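Local coordinates for protein diaminopimelate decarboxylase (Phaeodactylum tricornutum, PDB 7JPJ) that probably catalyses the pyridoxal phosphate-dependent decarboxylation of diaminopimelate to lysine, the last step of lysine biosynthesis, as an obligate dimer, at residues A[305-310]-A[373-378]. Sequence-based numbering, arbitrary orientation.
Sequences NSHTFL and LAEQEL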
ATOM      1  N   ASN A 305     -15.852  16.212 -19.920  1.00 32.31           N
ATOM      2  CA  ASN A 305     -14.910  15.583 -18.989  1.00 31.42           C
ATOM      3  C   ASN A 305     -14.257  14.342 -19.588  1.00 31.92           C
ATOM      4  O   ASN A 305     -13.927  13.394 -18.871  1.00 32.18           O
ATOM      5  CB  ASN A 305     -15.581  15.235 -17.656  1.00 31.62           C
ATOM      6  CG  ASN A 305     -16.448  16.358 -17.127  1.00 32.37           C
ATOM      7  OD1 ASN A 305     -17.148  17.029 -17.886  1.00 33.86           O
ATOM      8  ND2 ASN A 305     -16.410  16.568 -15.815  1.00 32.44           N
ATOM      9  N   SER A 306     -14.062  14.335 -20.902  1.00 29.02           N
ATOM     10  CA  SER A 306     -13.416  13.207 -21.549  1.00 29.50           C
ATOM     11  C   SER A 306     -11.899  13.354 -21.493  1.00 28.52           C
ATOM     12  O   SER A 306     -11.355  14.452 -21.357  1.00 27.50           O
ATOM     13  CB  SER A 306     -13.878  13.077 -22.998  1.00 29.87           C
ATOM     14  OG  SER A 306     -13.594  14.250 -23.740  1.00 29.06           O
ATOM     15  N   HIS A 307     -11.215  12.220 -21.597  1.00 27.20           N
ATOM     16  CA  HIS A 307      -9.770  12.181 -21.464  1.00 26.15           C
ATOM     17  C   HIS A 307      -9.196  11.172 -22.445  1.00 25.76           C
ATOM     18  O   HIS A 307      -9.914  10.362 -23.037  1.00 26.24           O
ATOM     19  CB  HIS A 307      -9.345  11.817 -20.035  1.00 26.09           C
ATOM     20  CG  HIS A 307      -9.777  12.808 -19.002  1.00 25.80           C
ATOM     21  ND1 HIS A 307     -11.084  12.926 -18.581  1.00 26.55           N
ATOM     22  CD2 HIS A 307      -9.072  13.727 -18.299  1.00 24.77           C
ATOM     23  CE1 HIS A 307     -11.167  13.877 -17.669  1.00 25.97           C
ATOM     24  NE2 HIS A 307      -9.961  14.379 -17.479  1.00 24.78           N
ATOM     25  N   THR A 308      -7.880  11.243 -22.615  1.00 22.67           N
ATOM     26  CA  THR A 308      -7.100  10.194 -23.253  1.00 21.95           C
ATOM     27  C   THR A 308      -6.281   9.503 -22.173  1.00 21.64           C
ATOM     28  O   THR A 308      -5.567  10.164 -21.414  1.00 21.22           O
ATOM     29  CB  THR A 308      -6.189  10.761 -24.345  1.00 21.14           C
ATOM     30  OG1 THR A 308      -6.976  11.086 -25.497  1.00 22.23           O
ATOM     31  CG2 THR A 308      -5.123   9.748 -24.736  1.00 20.55           C
ATOM     32  N   PHE A 309      -6.405   8.181 -22.092  1.00 19.95           N
ATOM     33  CA  PHE A 309      -5.811   7.400 -21.015  1.00 19.07           C
ATOM     34  C   PHE A 309      -4.644   6.575 -21.542  1.00 18.80           C
ATOM     35  O   PHE A 309      -4.786   5.854 -22.536  1.00 19.10           O
ATOM     36  CB  PHE A 309      -6.847   6.474 -20.373  1.00 18.89           C
ATOM     37  CG  PHE A 309      -7.990   7.195 -19.716  1.00 20.32           C
ATOM     38  CD1 PHE A 309      -9.081   7.617 -20.456  1.00 21.57           C
ATOM     39  CD2 PHE A 309      -7.978   7.441 -18.352  1.00 20.48           C
ATOM     40  CE1 PHE A 309     -10.134   8.275 -19.847  1.00 22.67           C
ATOM     41  CE2 PHE A 309      -9.029   8.098 -17.742  1.00 21.90           C
ATOM     42  CZ  PHE A 309     -10.107   8.516 -18.489  1.00 22.84           C
ATOM     43  N   LEU A 310      -3.501   6.680 -20.868  1.00 17.20           N
ATOM     44  CA  LEU A 310      -2.364   5.799 -21.093  1.00 17.04           C
ATOM     45  C   LEU A 310      -2.352   4.741 -19.997  1.00 16.47           C
ATOM     46  O   LEU A 310      -2.213   5.071 -18.813  1.00 16.03           O
ATOM     47  CB  LEU A 310      -1.051   6.579 -21.090  1.00 17.15           C
ATOM     48  CG  LEU A 310      -0.775   7.567 -22.225  1.00 18.01           C
ATOM     49  CD1 LEU A 310       0.652   8.064 -22.124  1.00 18.22           C
ATOM     50  CD2 LEU A 310      -1.025   6.931 -23.579  1.00 18.64           C
ATOM     51  N   LEU A 373      -8.637  13.588 -11.104  1.00 24.70           N
ATOM     52  CA  LEU A 373      -7.809  13.383 -12.284  1.00 24.88           C
ATOM     53  C   LEU A 373      -7.050  14.652 -12.641  1.00 25.04           C
ATOM     54  O   LEU A 373      -7.523  15.772 -12.417  1.00 25.46           O
ATOM     55  CB  LEU A 373      -8.662  12.954 -13.481  1.00 25.84           C
ATOM     56  CG  LEU A 373      -8.960  11.467 -13.691  1.00 25.95           C
ATOM     57  CD1 LEU A 373     -10.009  10.970 -12.705  1.00 25.72           C
ATOM     58  CD2 LEU A 373      -9.411  11.224 -15.123  1.00 27.14           C
ATOM     59  N   ALA A 374      -5.861  14.466 -13.210  1.00 25.46           N
ATOM     60  CA  ALA A 374      -5.053  15.565 -13.716  1.00 25.67           C
ATOM     61  C   ALA A 374      -4.299  15.082 -14.944  1.00 26.15           C
ATOM     62  O   ALA A 374      -3.884  13.921 -15.005  1.00 25.86           O
ATOM     63  CB  ALA A 374      -4.075  16.083 -12.656  1.00 24.71           C
ATOM     64  N   GLU A 375      -4.133  15.968 -15.921  1.00 24.96           N
ATOM     65  CA  GLU A 375      -3.449  15.646 -17.164  1.00 25.51           C
ATOM     66  C   GLU A 375      -2.072  16.292 -17.186  1.00 25.25           C
ATOM     67  O   GLU A 375      -1.907  17.440 -16.759  1.00 25.11           O
ATOM     68  CB  GLU A 375      -4.249  16.120 -18.379  1.00 26.65           C
ATOM     69  CG  GLU A 375      -5.629  15.511 -18.514  1.00 27.06           C
ATOM     70  CD  GLU A 375      -6.329  15.963 -19.779  1.00 28.02           C
ATOM     71  OE1 GLU A 375      -5.718  16.737 -20.551  1.00 28.33           O
ATOM     72  OE2 GLU A 375      -7.485  15.544 -20.007  1.00 28.44           O
ATOM     73  N   GLN A 376      -1.089  15.557 -17.699  1.00 24.85           N
ATOM     74  CA  GLN A 376       0.250  16.080 -17.923  1.00 24.48           C
ATOM     75  C   GLN A 376       0.533  16.131 -19.419  1.00 25.46           C
ATOM     76  O   GLN A 376       0.167  15.214 -20.161  1.00 26.04           O
ATOM     77  CB  GLN A 376       1.308  15.225 -17.216  1.00 23.52           C
ATOM     78  CG  GLN A 376       1.104  15.088 -15.714  1.00 22.21           C
ATOM     79  CD  GLN A 376       2.338  14.561 -14.995  1.00 21.39           C
ATOM     80  OE1 GLN A 376       3.440  14.554 -15.548  1.00 21.44           O
ATOM     81  NE2 GLN A 376       2.158  14.114 -13.755  1.00 20.55           N
ATOM     82  N   GLU A 377       1.172  17.210 -19.864  1.00 24.63           N
ATOM     83  CA  GLU A 377       1.600  17.322 -21.253  1.00 25.30           C
ATOM     84  C   GLU A 377       2.888  16.525 -21.418  1.00 25.14           C
ATOM     85  O   GLU A 377       3.929  16.893 -20.863  1.00 24.71           O
ATOM     86  CB  GLU A 377       1.795  18.785 -21.643  1.00 25.57           C
ATOM     87  CG  GLU A 377       1.564  19.082 -23.123  1.00 26.36           C
ATOM     88  CD  GLU A 377       1.871  20.530 -23.486  1.00 26.76           C
ATOM     89  OE1 GLU A 377       2.548  20.772 -24.512  1.00 27.00           O
ATOM     90  OE2 GLU A 377       1.434  21.429 -22.736  1.00 26.69           O
ATOM     91  N   LEU A 378       2.818  15.421 -22.157  1.00 23.03           N
ATOM     92  CA  LEU A 378       3.964  14.555 -22.392  1.00 22.76           C
ATOM     93  C   LEU A 378       4.144  14.342 -23.889  1.00 23.21           C
ATOM     94  O   LEU A 378       3.360  14.829 -24.709  1.00 23.69           O
ATOM     95  CB  LEU A 378       3.809  13.209 -21.671  1.00 22.22           C
ATOM     96  CG  LEU A 378       3.199  13.248 -20.273  1.00 21.60           C
ATOM     97  CD1 LEU A 378       2.536  11.922 -19.942  1.00 21.22           C
ATOM     98  CD2 LEU A 378       4.263  13.592 -19.248  1.00 20.86           C
TER
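In the C-terminal beta domain of this fold-type III decarboxylase, H307 and F309 meet L373 and E375 across an intervening strand, an example of side chains joining next-but-one neighbours in a sheet. Strand 347-353 pairs in parallel with 308-312 and antiparallel with 373-379, and the facing CA atoms of H307 and E375 are 8.4 Å apart. At that spacing the link is made mainly by side chains.

Its centre is a CH-pi contact. The CD2 methyl of L373 sits over the middle of one face of the H307 imidazole, 3.9 Å from the ring centroid and only 7° off its normal. The same methyl also meets F309, whose CE2 lies 4.1 Å from L373 CD2, the two side chains crossing at about a right angle. One leucine branch thus serves two rings set two residues apart on the other segment.

E375 OE2 comes obliquely to the imidazole, nearest to CD2 of H307. The glutamate chain runs extended beyond CG, and its carboxylate plane stands 76° from the ring; the carboxylate makes a contact with the ring and not a hydrogen bond. H307 also touches V351 and E375 touches S349, both on the intervening strand. P170 of the second subunit packs on H307, and S163 of that subunit on L373, which places the contact at the dimer interface.

An alanine in place of H307 would probably leave the L373 CD2 methyl without the ring face it packs on and E375 OE2 without its neighbour. Chi1 of -63° holds CG of H307 beside its own backbone N, with the ring carried toward 373-378, where ND1 donates a weak, bent hydrogen bond of 2.9 Å to the backbone O of N305.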